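Local atomic coordinates of peptidyl tryptophan dihydroxylase (Pseudomonas putida, PDB entry 7CTQ), a protein that probably uses its bound FAD to dihydroxylate a peptidyl tryptophan, a step essential for making the tryptophylquinone cofactor of quinohemoprotein amine dehydrogenase. Residues 37-48 against 85-96; 13-22 against 98-107. All coordinates share one frame; numbering follows the deposited sequence.

Both contacts border the FAD and share the helix 91-104. In contact 1 the strand pair 43-46/87-90 and the start of that helix hold the isoalloxazine, the ribityl chain and one phosphate; in contact 2 the later turns of the same helix pack beside helix 15-27, whose first turn receives the other phosphate. Their centres lie about 16 Å apart, with contact 1 nested along the chain inside the loop that contact 2 closes. They meet directly where P15 CD lies 3.6 Å from R91 NH2, and where W37 O and R99 NH1, 3.2 Å apart, probably form a hydrogen bond. R91 and A16 thus serve the pyrophosphate from separate segments.

Contact 1. Residues 37-48 against 85-96; sequences WRRFAAVEGVSQ and QEFLLDRQRFDR. With FAD (flavin-adenine dinucleotide), chain C.
The guanidinium of R91 is ringed at its edge: the E44 carboxylate, D95 OD1 and FAD O1A lie near its plane. Q92 O sits 3.4 Å above one face of the R96 guanidinium, offset toward the rim, with R38 NH1 at the edge. R91 NH1 reaches E44 OE2 (3.1 Å), on the syn side of a carboxylate turned 67° from the guanidinium, and donates to FAD O4'. R91 NH2 binds FAD O1A and, with R91 NE, grips D95 OD1 side-on. Bends at chi2 and chi3 fold R91 over A42 O toward E44. A lysine in its place would probably leave D95 or FAD O1A without its mate, one amine replacing three donor nitrogens. The backbones of strands 43-46 and 87-90 form an antiparallel ladder, with E44/L89 and V46/F87 as hydrogen-bonded pairs. G45 N donates to FAD O4 and G45 O accepts from FAD N3 (both 2.8 Å). V46 CG1 packs on L89 CB (3.8 Å). R96 CG meets the W37 ring edge in plane.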
loop_
_atom_site.group_PDB
_atom_site.type_symbol
_atom_site.label_atom_id
_atom_site.label_comp_id
_atom_site.label_asym_id
_atom_site.label_seq_id
_atom_site.Cartn_x
_atom_site.Cartn_y
_atom_site.Cartn_z
ATOM N N TRP A 37 -8.151 -9.256 17.366
ATOM C CA TRP A 37 -9.146 -10.053 16.650
ATOM C C TRP A 37 -9.865 -9.243 15.576
ATOM O O TRP A 37 -9.894 -9.635 14.401
ATOM C CB TRP A 37 -10.152 -10.628 17.651
ATOM C CG TRP A 37 -11.038 -11.726 17.122
ATOM C CD1 TRP A 37 -11.293 -12.025 15.811
ATOM C CD2 TRP A 37 -11.781 -12.675 17.900
ATOM N NE1 TRP A 37 -12.157 -13.092 15.729
ATOM C CE2 TRP A 37 -12.466 -13.512 16.997
ATOM C CE3 TRP A 37 -11.931 -12.897 19.275
ATOM C CZ2 TRP A 37 -13.290 -14.555 17.423
ATOM C CZ3 TRP A 37 -12.749 -13.932 19.696
ATOM C CH2 TRP A 37 -13.418 -14.748 18.773
ATOM N N ARG A 38 -10.474 -8.121 15.961
ATOM C CA ARG A 38 -11.355 -7.390 15.061
ATOM C C ARG A 38 -11.278 -5.896 15.336
ATOM O O ARG A 38 -10.572 -5.435 16.238
ATOM C CB ARG A 38 -12.805 -7.870 15.193
ATOM C CG ARG A 38 -12.998 -9.356 14.925
ATOM C CD ARG A 38 -14.405 -9.845 15.246
ATOM N NE ARG A 38 -15.440 -8.835 15.020
ATOM C CZ ARG A 38 -15.735 -8.297 13.837
ATOM N NH1 ARG A 38 -15.080 -8.677 12.749
ATOM N NH2 ARG A 38 -16.691 -7.383 13.739
ATOM N N ARG A 39 -12.021 -5.144 14.528
ATOM C CA ARG A 39 -12.236 -3.713 14.698
ATOM C C ARG A 39 -13.605 -3.392 14.099
ATOM O O ARG A 39 -14.413 -4.294 13.850
ATOM C CB ARG A 39 -11.081 -2.915 14.069
ATOM C CG ARG A 39 -10.899 -1.489 14.598
ATOM C CD ARG A 39 -11.330 -1.351 16.056
ATOM N NE ARG A 39 -10.437 -2.046 16.983
ATOM C CZ ARG A 39 -9.407 -1.474 17.602
ATOM N NH1 ARG A 39 -9.135 -0.191 17.391
ATOM N NH2 ARG A 39 -8.648 -2.180 18.432
ATOM N N PHE A 40 -13.871 -2.108 13.856
ATOM C CA PHE A 40 -15.187 -1.704 13.375
ATOM C C PHE A 40 -15.485 -2.320 12.007
ATOM O O PHE A 40 -14.590 -2.733 11.261
ATOM C CB PHE A 40 -15.298 -0.176 13.302
ATOM C CG PHE A 40 -14.458 0.449 12.223
ATOM C CD1 PHE A 40 -13.127 0.771 12.460
ATOM C CD2 PHE A 40 -14.995 0.721 10.975
ATOM C CE1 PHE A 40 -12.347 1.349 11.470
ATOM C CE2 PHE A 40 -14.216 1.294 9.983
ATOM C CZ PHE A 40 -12.893 1.610 10.230
ATOM N N ALA A 41 -16.774 -2.386 11.692
ATOM C CA ALA A 41 -17.230 -2.909 10.409
ATOM C C ALA A 41 -16.787 -1.965 9.297
ATOM O O ALA A 41 -17.283 -0.839 9.196
ATOM C CB ALA A 41 -18.747 -3.070 10.425
ATOM N N ALA A 42 -15.842 -2.408 8.473
ATOM C CA ALA A 42 -15.403 -1.640 7.317
ATOM C C ALA A 42 -15.482 -2.524 6.087
ATOM O O ALA A 42 -14.999 -3.659 6.110
ATOM C CB ALA A 42 -13.976 -1.122 7.501
ATOM N N VAL A 43 -16.094 -2.018 5.020
ATOM C CA VAL A 43 -16.080 -2.702 3.735
ATOM C C VAL A 43 -15.442 -1.784 2.706
ATOM O O VAL A 43 -15.740 -0.584 2.652
ATOM C CB VAL A 43 -17.480 -3.166 3.289
ATOM C CG1 VAL A 43 -18.167 -3.883 4.436
ATOM C CG2 VAL A 43 -18.323 -2.013 2.734
ATOM N N GLU A 44 -14.552 -2.353 1.907
ATOM C CA GLU A 44 -13.727 -1.617 0.975
ATOM C C GLU A 44 -14.017 -2.095 -0.436
ATOM O O GLU A 44 -14.509 -3.206 -0.646
ATOM C CB GLU A 44 -12.246 -1.805 1.312
ATOM C CG GLU A 44 -11.808 -1.033 2.545
ATOM C CD GLU A 44 -10.521 -1.552 3.150
ATOM O OE1 GLU A 44 -10.020 -0.917 4.106
ATOM O OE2 GLU A 44 -10.011 -2.593 2.682
ATOM N N GLY A 45 -13.726 -1.230 -1.404
ATOM C CA GLY A 45 -13.800 -1.603 -2.804
ATOM C C GLY A 45 -12.484 -2.217 -3.244
ATOM O O GLY A 45 -11.414 -1.658 -2.993
ATOM N N VAL A 46 -12.568 -3.379 -3.889
ATOM C CA VAL A 46 -11.385 -4.075 -4.378
ATOM C C VAL A 46 -11.545 -4.333 -5.870
ATOM O O VAL A 46 -12.651 -4.567 -6.367
ATOM C CB VAL A 46 -11.122 -5.396 -3.615
ATOM C CG1 VAL A 46 -10.642 -5.103 -2.192
ATOM C CG2 VAL A 46 -12.370 -6.284 -3.603
ATOM N N SER A 47 -10.423 -4.275 -6.583
ATOM C CA SER A 47 -10.399 -4.512 -8.018
ATOM C C SER A 47 -10.182 -5.997 -8.306
ATOM O O SER A 47 -9.997 -6.820 -7.403
ATOM C CB SER A 47 -9.320 -3.655 -8.686
ATOM O OG SER A 47 -8.008 -4.043 -8.294
ATOM N N GLN A 48 -10.226 -6.343 -9.597
ATOM C CA GLN A 48 -9.937 -7.709 -10.022
ATOM C C GLN A 48 -8.490 -8.079 -9.721
ATOM O O GLN A 48 -8.198 -9.218 -9.336
ATOM C CB GLN A 48 -10.234 -7.868 -11.518
ATOM C CG GLN A 48 -9.417 -6.954 -12.449
ATOM C CD GLN A 48 -9.900 -5.506 -12.459
ATOM O OE1 GLN A 48 -11.021 -5.207 -12.038
ATOM N NE2 GLN A 48 -9.050 -4.602 -12.938
ATOM N N GLN A 85 -18.016 -5.509 -12.245
ATOM C CA GLN A 85 -16.921 -6.470 -12.098
ATOM C C GLN A 85 -15.905 -6.053 -11.044
ATOM O O GLN A 85 -14.839 -6.671 -10.937
ATOM C CB GLN A 85 -16.199 -6.757 -13.425
ATOM C CG GLN A 85 -15.879 -8.250 -13.639
ATOM C CD GLN A 85 -14.508 -8.673 -13.111
ATOM O OE1 GLN A 85 -13.587 -7.861 -13.010
ATOM N NE2 GLN A 85 -14.377 -9.951 -12.763
ATOM N N GLU A 86 -16.194 -5.029 -10.256
ATOM C CA GLU A 86 -15.432 -4.801 -9.044
ATOM C C GLU A 86 -16.267 -5.255 -7.857
ATOM O O GLU A 86 -17.500 -5.271 -7.908
ATOM C CB GLU A 86 -15.003 -3.338 -8.912
ATOM C CG GLU A 86 -13.838 -3.001 -9.845
ATOM C CD GLU A 86 -13.149 -1.698 -9.500
ATOM O OE1 GLU A 86 -13.610 -1.004 -8.569
ATOM O OE2 GLU A 86 -12.137 -1.372 -10.158
ATOM N N PHE A 87 -15.579 -5.672 -6.809
ATOM C CA PHE A 87 -16.173 -6.396 -5.701
ATOM C C PHE A 87 -16.187 -5.509 -4.462
ATOM O O PHE A 87 -15.753 -4.351 -4.486
ATOM C CB PHE A 87 -15.405 -7.700 -5.443
ATOM C CG PHE A 87 -15.359 -8.634 -6.630
ATOM C CD1 PHE A 87 -16.043 -9.840 -6.609
ATOM C CD2 PHE A 87 -14.626 -8.308 -7.764
ATOM C CE1 PHE A 87 -16.005 -10.693 -7.697
ATOM C CE2 PHE A 87 -14.587 -9.154 -8.854
ATOM C CZ PHE A 87 -15.276 -10.349 -8.820
ATOM N N LEU A 88 -16.709 -6.062 -3.373
ATOM C CA LEU A 88 -16.652 -5.432 -2.066
ATOM C C LEU A 88 -15.976 -6.399 -1.117
ATOM O O LEU A 88 -16.207 -7.607 -1.185
ATOM C CB LEU A 88 -18.047 -5.061 -1.532
ATOM C CG LEU A 88 -19.131 -4.611 -2.514
ATOM C CD1 LEU A 88 -20.421 -4.305 -1.765
ATOM C CD2 LEU A 88 -18.697 -3.413 -3.353
ATOM N N LEU A 89 -15.125 -5.876 -0.246
ATOM C CA LEU A 89 -14.386 -6.706 0.693
ATOM C C LEU A 89 -14.814 -6.339 2.102
ATOM O O LEU A 89 -14.680 -5.182 2.509
ATOM C CB LEU A 89 -12.877 -6.527 0.533
ATOM C CG LEU A 89 -12.120 -7.414 1.517
ATOM C CD1 LEU A 89 -12.104 -8.859 1.035
ATOM C CD2 LEU A 89 -10.722 -6.892 1.742
ATOM N N ASP A 90 -15.321 -7.312 2.847
ATOM C CA ASP A 90 -15.730 -7.057 4.219
ATOM C C ASP A 90 -14.534 -7.364 5.114
ATOM O O ASP A 90 -14.174 -8.530 5.314
ATOM C CB ASP A 90 -16.971 -7.872 4.578
ATOM C CG ASP A 90 -17.107 -8.102 6.068
ATOM O OD1 ASP A 90 -16.783 -7.190 6.858
ATOM O OD2 ASP A 90 -17.546 -9.190 6.453
ATOM N N ARG A 91 -13.911 -6.302 5.634
ATOM C CA ARG A 91 -12.695 -6.436 6.425
ATOM C C ARG A 91 -12.911 -7.242 7.694
ATOM O O ARG A 91 -11.951 -7.825 8.212
ATOM C CB ARG A 91 -12.147 -5.050 6.768
ATOM C CG ARG A 91 -11.674 -4.271 5.549
ATOM C CD ARG A 91 -10.618 -5.059 4.796
ATOM N NE ARG A 91 -9.496 -5.416 5.659
ATOM C CZ ARG A 91 -8.373 -4.709 5.745
ATOM N NH1 ARG A 91 -8.226 -3.614 5.012
ATOM N NH2 ARG A 91 -7.397 -5.097 6.559
ATOM N N GLN A 92 -14.143 -7.288 8.207
ATOM C CA GLN A 92 -14.449 -8.178 9.323
ATOM C C GLN A 92 -14.181 -9.630 8.943
ATOM O O GLN A 92 -13.378 -10.318 9.586
ATOM C CB GLN A 92 -15.903 -7.994 9.764
ATOM C CG GLN A 92 -16.364 -6.547 9.874
ATOM C CD GLN A 92 -17.879 -6.427 9.969
ATOM O OE1 GLN A 92 -18.529 -5.888 9.070
ATOM N NE2 GLN A 92 -18.446 -6.935 11.058
ATOM N N ARG A 93 -14.855 -10.112 7.889
ATOM C CA ARG A 93 -14.580 -11.453 7.376
ATOM C C ARG A 93 -13.114 -11.605 7.003
ATOM O O ARG A 93 -12.481 -12.609 7.351
ATOM C CB ARG A 93 -15.451 -11.763 6.156
ATOM C CG ARG A 93 -16.709 -12.607 6.398
ATOM C CD ARG A 93 -17.627 -11.883 7.361
ATOM N NE ARG A 93 -19.043 -12.197 7.226
ATOM C CZ ARG A 93 -19.853 -12.431 8.252
ATOM N NH1 ARG A 93 -19.388 -12.396 9.495
ATOM N NH2 ARG A 93 -21.131 -12.698 8.034
ATOM N N PHE A 94 -12.555 -10.606 6.316
ATOM C CA PHE A 94 -11.209 -10.711 5.758
ATOM C C PHE A 94 -10.162 -10.953 6.842
ATOM O O PHE A 94 -9.404 -11.928 6.785
ATOM C CB PHE A 94 -10.891 -9.441 4.971
ATOM C CG PHE A 94 -9.702 -9.566 4.073
ATOM C CD1 PHE A 94 -9.684 -10.499 3.047
ATOM C CD2 PHE A 94 -8.605 -8.744 4.242
ATOM C CE1 PHE A 94 -8.589 -10.607 2.209
ATOM C CE2 PHE A 94 -7.504 -8.850 3.408
ATOM C CZ PHE A 94 -7.498 -9.780 2.392
ATOM N N ASP A 95 -10.101 -10.065 7.837
ATOM C CA ASP A 95 -9.037 -10.154 8.837
ATOM C C ASP A 95 -9.176 -11.413 9.683
ATOM O O ASP A 95 -8.176 -12.067 10.002
ATOM C CB ASP A 95 -9.029 -8.906 9.723
ATOM C CG ASP A 95 -9.084 -7.615 8.916
ATOM O OD1 ASP A 95 -8.579 -7.607 7.770
ATOM O OD2 ASP A 95 -9.632 -6.613 9.424
ATOM N N ARG A 96 -10.406 -11.764 10.066
ATOM C CA ARG A 96 -10.628 -13.036 10.743
ATOM C C ARG A 96 -10.222 -14.200 9.853
ATOM O O ARG A 96 -9.704 -15.213 10.334
ATOM C CB ARG A 96 -12.093 -13.160 11.168
ATOM C CG ARG A 96 -12.470 -12.379 12.427
ATOM C CD ARG A 96 -13.872 -12.762 12.922
ATOM N NE ARG A 96 -14.928 -11.915 12.361
ATOM C CZ ARG A 96 -15.856 -12.335 11.502
ATOM N NH1 ARG A 96 -15.868 -13.599 11.094
ATOM N NH2 ARG A 96 -16.775 -11.490 11.046
HETATM P PA FAD C . -4.147 -3.162 8.407
HETATM O O1A FAD C . -4.953 -3.805 7.347
HETATM O O2A FAD C . -4.815 -1.936 9.013
HETATM O O5B FAD C . -3.730 -4.247 9.451
HETATM C C5B FAD C . -3.296 -3.888 10.776
HETATM C C4B FAD C . -3.708 -5.017 11.683
HETATM O O4B FAD C . -3.099 -4.828 12.981
HETATM C C3B FAD C . -5.214 -5.160 11.927
HETATM O O3B FAD C . -5.577 -6.538 11.969
HETATM C C2B FAD C . -5.415 -4.449 13.271
HETATM O O2B FAD C . -6.507 -4.968 14.028
HETATM C C1B FAD C . -4.102 -4.797 13.974
HETATM N N9A FAD C . -3.676 -3.913 15.049
HETATM C C8A FAD C . -3.773 -2.553 15.137
HETATM N N7A FAD C . -3.282 -2.040 16.239
HETATM C C5A FAD C . -2.860 -3.153 16.942
HETATM C C6A FAD C . -2.262 -3.310 18.209
HETATM N N6A FAD C . -1.973 -2.297 19.025
HETATM N N1A FAD C . -1.954 -4.568 18.620
HETATM C C2A FAD C . -2.239 -5.591 17.810
HETATM N N3A FAD C . -2.804 -5.558 16.597
HETATM C C4A FAD C . -3.089 -4.309 16.217
HETATM N N1 FAD C . -7.898 -0.305 0.468
HETATM C C2 FAD C . -8.521 -0.940 -0.570
HETATM O O2 FAD C . -7.975 -1.852 -1.195
HETATM N N3 FAD C . -9.799 -0.568 -0.933
HETATM C C4 FAD C . -10.557 0.418 -0.336
HETATM O O4 FAD C . -11.694 0.653 -0.740
HETATM C C4X FAD C . -9.891 1.089 0.763
HETATM N N5 FAD C . -10.536 2.043 1.381
HETATM C C5X FAD C . -9.899 2.686 2.431
HETATM C C6 FAD C . -10.570 3.712 3.097
HETATM C C7 FAD C . -9.967 4.399 4.147
HETATM C C7M FAD C . -10.722 5.499 4.846
HETATM C C8 FAD C . -8.663 4.057 4.539
HETATM C C8M FAD C . -7.986 4.774 5.677
HETATM C C9 FAD C . -7.993 3.032 3.881
HETATM C C9A FAD C . -8.596 2.351 2.830
HETATM N N10 FAD C . -7.943 1.304 2.148
HETATM C C10 FAD C . -8.557 0.659 1.093
HETATM C "C1'" FAD C . -6.566 0.944 2.493
HETATM C "C2'" FAD C . -6.434 -0.354 3.273
HETATM O "O2'" FAD C . -7.309 -0.375 4.401
HETATM C "C3'" FAD C . -4.986 -0.480 3.740
HETATM O "O3'" FAD C . -4.147 -0.194 2.627
HETATM C "C4'" FAD C . -4.584 -1.841 4.299
HETATM O "O4'" FAD C . -5.604 -2.377 5.147
HETATM C "C5'" FAD C . -3.275 -1.749 5.047
HETATM O "O5'" FAD C . -2.844 -3.077 5.377
HETATM P P FAD C . -1.950 -3.343 6.626
HETATM O O1P FAD C . -0.658 -2.537 6.429
HETATM O O2P FAD C . -1.798 -4.805 6.865
HETATM O O3P FAD C . -2.764 -2.664 7.807
#

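Contact 2. Residues 13-22 against 98-107; sequences AGPAGAATAI and LRDDLQRAGV. With FAD (flavin-adenine dinucleotide), chain C.
Helices 15-22 and 98-104 run side by side in nearly the same direction, their axes 9° apart and 10.2 Å at closest approach, with A18 opposite L102 and I22 opposite A105. L102 wedges between A18, A21 and I22: its CD2 branch sits 3.8 Å from A21 CB and also touches A18 CB and I22 CG1, while CD1 leans toward A13 CB. One turn earlier, L98 has CG anti to its carbonyl carbon (chi1 -78°) and sends CD1 over the turn that leads into helix 15-22, 3.2 Å from A13 O and 3.6 Å from G14 C. I22 crosses L102 at a slant and sets CG1 against A105 CB (4.2 Å). V107, whose N bonds back to L102 O in the Schellman motif at G106, sets CG2 on A21 CB. V33 of strand 31-35 touches both A21 and V107. The sequence and the strand-turn-helix geometry fit the GxGxxG dinucleotide-binding motif of a Rossmann-type fold, with G14 as N-cap; a side chain at G14 would clash with FAD O5B. A16 N donates to FAD O2P (3.0 Å), a phosphate that the helix dipole would probably help to stabilise. Between the segments the contact is mostly hydrocarbon, and polar ends turn elsewhere, R99 NH1 to W37 O and D101 OD2 to A62 N. A13 O and R99 NE are buried here without a partner, a probable energetic cost of this apolar packing.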
loop_
_atom_site.group_PDB
_atom_site.type_symbol
_atom_site.label_atom_id
_atom_site.label_comp_id
_atom_site.label_asym_id
_atom_site.label_seq_id
_atom_site.Cartn_x
_atom_site.Cartn_y
_atom_site.Cartn_z
ATOM N N ALA A 13 -1.969 -8.385 11.819
ATOM C CA ALA A 13 -2.282 -9.435 10.862
ATOM C C ALA A 13 -3.219 -8.923 9.780
ATOM O O ALA A 13 -4.190 -9.597 9.419
ATOM C CB ALA A 13 -2.896 -10.649 11.565
ATOM N N GLY A 14 -2.943 -7.735 9.257
ATOM C CA GLY A 14 -3.606 -7.279 8.061
ATOM C C GLY A 14 -2.916 -7.861 6.846
ATOM O O GLY A 14 -2.023 -8.712 6.962
ATOM N N PRO A 15 -3.303 -7.400 5.653
ATOM C CA PRO A 15 -2.659 -7.910 4.429
ATOM C C PRO A 15 -1.138 -7.860 4.473
ATOM O O PRO A 15 -0.474 -8.815 4.044
ATOM C CB PRO A 15 -3.218 -6.989 3.333
ATOM C CG PRO A 15 -4.441 -6.384 3.908
ATOM C CD PRO A 15 -4.262 -6.316 5.380
ATOM N N ALA A 16 -0.565 -6.782 5.007
ATOM C CA ALA A 16 0.881 -6.609 4.931
ATOM C C ALA A 16 1.614 -7.535 5.899
ATOM O O ALA A 16 2.591 -8.198 5.522
ATOM C CB ALA A 16 1.238 -5.146 5.198
ATOM N N GLY A 17 1.186 -7.567 7.163
ATOM C CA GLY A 17 1.807 -8.483 8.110
ATOM C C GLY A 17 1.654 -9.931 7.690
ATOM O O GLY A 17 2.619 -10.710 7.735
ATOM N N ALA A 18 0.449 -10.306 7.244
ATOM C CA ALA A 18 0.210 -11.672 6.781
ATOM C C ALA A 18 1.119 -12.018 5.608
ATOM O O ALA A 18 1.764 -13.076 5.597
ATOM C CB ALA A 18 -1.256 -11.841 6.390
ATOM N N ALA A 19 1.175 -11.130 4.608
ATOM C CA ALA A 19 2.035 -11.339 3.450
ATOM C C ALA A 19 3.480 -11.570 3.867
ATOM O O ALA A 19 4.117 -12.535 3.434
ATOM C CB ALA A 19 1.929 -10.131 2.513
ATOM N N THR A 20 4.008 -10.702 4.732
ATOM C CA THR A 20 5.404 -10.806 5.144
ATOM C C THR A 20 5.671 -12.122 5.866
ATOM O O THR A 20 6.662 -12.815 5.585
ATOM C CB THR A 20 5.766 -9.611 6.035
ATOM O OG1 THR A 20 5.544 -8.396 5.309
ATOM C CG2 THR A 20 7.215 -9.687 6.490
ATOM N N ALA A 21 4.789 -12.478 6.801
ATOM C CA ALA A 21 4.898 -13.738 7.535
ATOM C C ALA A 21 5.023 -14.935 6.597
ATOM O O ALA A 21 5.902 -15.792 6.772
ATOM C CB ALA A 21 3.680 -13.902 8.447
ATOM N N ILE A 22 4.145 -15.010 5.593
ATOM C CA ILE A 22 4.166 -16.148 4.688
ATOM C C ILE A 22 5.443 -16.145 3.864
ATOM O O ILE A 22 6.041 -17.201 3.620
ATOM C CB ILE A 22 2.909 -16.147 3.803
ATOM C CG1 ILE A 22 1.669 -16.283 4.686
ATOM C CG2 ILE A 22 2.977 -17.272 2.765
ATOM C CD1 ILE A 22 0.385 -16.331 3.927
ATOM N N LEU A 98 -7.824 -14.052 7.491
ATOM C CA LEU A 98 -6.379 -14.044 7.281
ATOM C C LEU A 98 -5.667 -14.980 8.247
ATOM O O LEU A 98 -4.633 -15.562 7.898
ATOM C CB LEU A 98 -5.826 -12.625 7.422
ATOM C CG LEU A 98 -6.011 -11.665 6.238
ATOM C CD1 LEU A 98 -5.526 -10.254 6.577
ATOM C CD2 LEU A 98 -5.318 -12.189 4.983
ATOM N N ARG A 99 -6.206 -15.149 9.454
ATOM C CA ARG A 99 -5.528 -15.978 10.445
ATOM C C ARG A 99 -5.497 -17.444 10.025
ATOM O O ARG A 99 -4.553 -18.163 10.372
ATOM C CB ARG A 99 -6.207 -15.826 11.806
ATOM C CG ARG A 99 -6.980 -14.526 11.978
ATOM C CD ARG A 99 -6.072 -13.318 11.875
ATOM N NE ARG A 99 -5.681 -12.830 13.193
ATOM C CZ ARG A 99 -6.469 -12.108 13.986
ATOM N NH1 ARG A 99 -7.694 -11.787 13.589
ATOM N NH2 ARG A 99 -6.033 -11.704 15.173
ATOM N N ASP A 100 -6.514 -17.906 9.286
ATOM C CA ASP A 100 -6.530 -19.288 8.806
ATOM C C ASP A 100 -5.376 -19.543 7.848
ATOM O O ASP A 100 -4.676 -20.559 7.951
ATOM C CB ASP A 100 -7.861 -19.606 8.114
ATOM C CG ASP A 100 -9.066 -19.336 8.994
ATOM O OD1 ASP A 100 -8.870 -19.066 10.202
ATOM O OD2 ASP A 100 -10.209 -19.373 8.477
ATOM N N ASP A 101 -5.169 -18.627 6.899
ATOM C CA ASP A 101 -4.083 -18.786 5.939
ATOM C C ASP A 101 -2.727 -18.769 6.625
ATOM O O ASP A 101 -1.796 -19.447 6.177
ATOM C CB ASP A 101 -4.159 -17.692 4.879
ATOM C CG ASP A 101 -5.520 -17.623 4.217
ATOM O OD1 ASP A 101 -6.533 -17.602 4.951
ATOM O OD2 ASP A 101 -5.576 -17.598 2.966
ATOM N N LEU A 102 -2.597 -18.013 7.713
ATOM C CA LEU A 102 -1.339 -18.003 8.449
ATOM C C LEU A 102 -1.097 -19.344 9.139
ATOM O O LEU A 102 -0.023 -19.947 8.992
ATOM C CB LEU A 102 -1.336 -16.847 9.450
ATOM C CG LEU A 102 -1.272 -15.453 8.805
ATOM C CD1 LEU A 102 -1.733 -14.361 9.771
ATOM C CD2 LEU A 102 0.135 -15.153 8.279
ATOM N N GLN A 103 -2.095 -19.840 9.879
ATOM C CA GLN A 103 -1.943 -21.136 10.535
ATOM C C GLN A 103 -1.742 -22.241 9.509
ATOM O O GLN A 103 -0.957 -23.170 9.732
ATOM C CB GLN A 103 -3.148 -21.424 11.428
ATOM C CG GLN A 103 -2.929 -20.998 12.876
ATOM C CD GLN A 103 -4.184 -21.086 13.734
ATOM O OE1 GLN A 103 -5.288 -20.784 13.278
ATOM N NE2 GLN A 103 -4.015 -21.498 14.988
ATOM N N ARG A 104 -2.404 -22.135 8.356
ATOM C CA ARG A 104 -2.161 -23.093 7.282
ATOM C C ARG A 104 -0.702 -23.063 6.836
ATOM O O ARG A 104 -0.121 -24.105 6.509
ATOM C CB ARG A 104 -3.094 -22.799 6.108
ATOM C CG ARG A 104 -3.224 -23.938 5.107
ATOM C CD ARG A 104 -4.670 -24.130 4.655
ATOM N NE ARG A 104 -5.315 -22.867 4.310
ATOM C CZ ARG A 104 -6.256 -22.281 5.047
ATOM N NH1 ARG A 104 -6.672 -22.851 6.172
ATOM N NH2 ARG A 104 -6.784 -21.126 4.658
ATOM N N ALA A 105 -0.085 -21.884 6.832
ATOM C CA ALA A 105 1.304 -21.759 6.407
ATOM C C ALA A 105 2.296 -22.078 7.518
ATOM O O ALA A 105 3.509 -21.959 7.300
ATOM C CB ALA A 105 1.566 -20.348 5.873
ATOM N N GLY A 106 1.823 -22.473 8.693
ATOM C CA GLY A 106 2.729 -22.751 9.788
ATOM C C GLY A 106 3.146 -21.530 10.574
ATOM O O GLY A 106 4.295 -21.452 11.026
ATOM N N VAL A 107 2.245 -20.567 10.749
ATOM C CA VAL A 107 2.520 -19.348 11.498
ATOM C C VAL A 107 1.698 -19.375 12.779
ATOM O O VAL A 107 0.479 -19.588 12.735
ATOM C CB VAL A 107 2.197 -18.088 10.674
ATOM C CG1 VAL A 107 2.390 -16.832 11.523
ATOM C CG2 VAL A 107 3.048 -18.036 9.398
HETATM P PA FAD C . -4.147 -3.162 8.407
HETATM O O1A FAD C . -4.953 -3.805 7.347
HETATM O O2A FAD C . -4.815 -1.936 9.013
HETATM O O5B FAD C . -3.730 -4.247 9.451
HETATM C C5B FAD C . -3.296 -3.888 10.776
HETATM C C4B FAD C . -3.708 -5.017 11.683
HETATM O O4B FAD C . -3.099 -4.828 12.981
HETATM C C3B FAD C . -5.214 -5.160 11.927
HETATM O O3B FAD C . -5.577 -6.538 11.969
HETATM C C2B FAD C . -5.415 -4.449 13.271
HETATM O O2B FAD C . -6.507 -4.968 14.028
HETATM C C1B FAD C . -4.102 -4.797 13.974
HETATM N N9A FAD C . -3.676 -3.913 15.049
HETATM C C8A FAD C . -3.773 -2.553 15.137
HETATM N N7A FAD C . -3.282 -2.040 16.239
HETATM C C5A FAD C . -2.860 -3.153 16.942
HETATM C C6A FAD C . -2.262 -3.310 18.209
HETATM N N6A FAD C . -1.973 -2.297 19.025
HETATM N N1A FAD C . -1.954 -4.568 18.620
HETATM C C2A FAD C . -2.239 -5.591 17.810
HETATM N N3A FAD C . -2.804 -5.558 16.597
HETATM C C4A FAD C . -3.089 -4.309 16.217
HETATM N N1 FAD C . -7.898 -0.305 0.468
HETATM C C2 FAD C . -8.521 -0.940 -0.570
HETATM O O2 FAD C . -7.975 -1.852 -1.195
HETATM N N3 FAD C . -9.799 -0.568 -0.933
HETATM C C4 FAD C . -10.557 0.418 -0.336
HETATM O O4 FAD C . -11.694 0.653 -0.740
HETATM C C4X FAD C . -9.891 1.089 0.763
HETATM N N5 FAD C . -10.536 2.043 1.381
HETATM C C5X FAD C . -9.899 2.686 2.431
HETATM C C6 FAD C . -10.570 3.712 3.097
HETATM C C7 FAD C . -9.967 4.399 4.147
HETATM C C7M FAD C . -10.722 5.499 4.846
HETATM C C8 FAD C . -8.663 4.057 4.539
HETATM C C8M FAD C . -7.986 4.774 5.677
HETATM C C9 FAD C . -7.993 3.032 3.881
HETATM C C9A FAD C . -8.596 2.351 2.830
HETATM N N10 FAD C . -7.943 1.304 2.148
HETATM C C10 FAD C . -8.557 0.659 1.093
HETATM C "C1'" FAD C . -6.566 0.944 2.493
HETATM C "C2'" FAD C . -6.434 -0.354 3.273
HETATM O "O2'" FAD C . -7.309 -0.375 4.401
HETATM C "C3'" FAD C . -4.986 -0.480 3.740
HETATM O "O3'" FAD C . -4.147 -0.194 2.627
HETATM C "C4'" FAD C . -4.584 -1.841 4.299
HETATM O "O4'" FAD C . -5.604 -2.377 5.147
HETATM C "C5'" FAD C . -3.275 -1.749 5.047
HETATM O "O5'" FAD C . -2.844 -3.077 5.377
HETATM P P FAD C . -1.950 -3.343 6.626
HETATM O O1P FAD C . -0.658 -2.537 6.429
HETATM O O2P FAD C . -1.798 -4.805 6.865
HETATM O O3P FAD C . -2.764 -2.664 7.807
#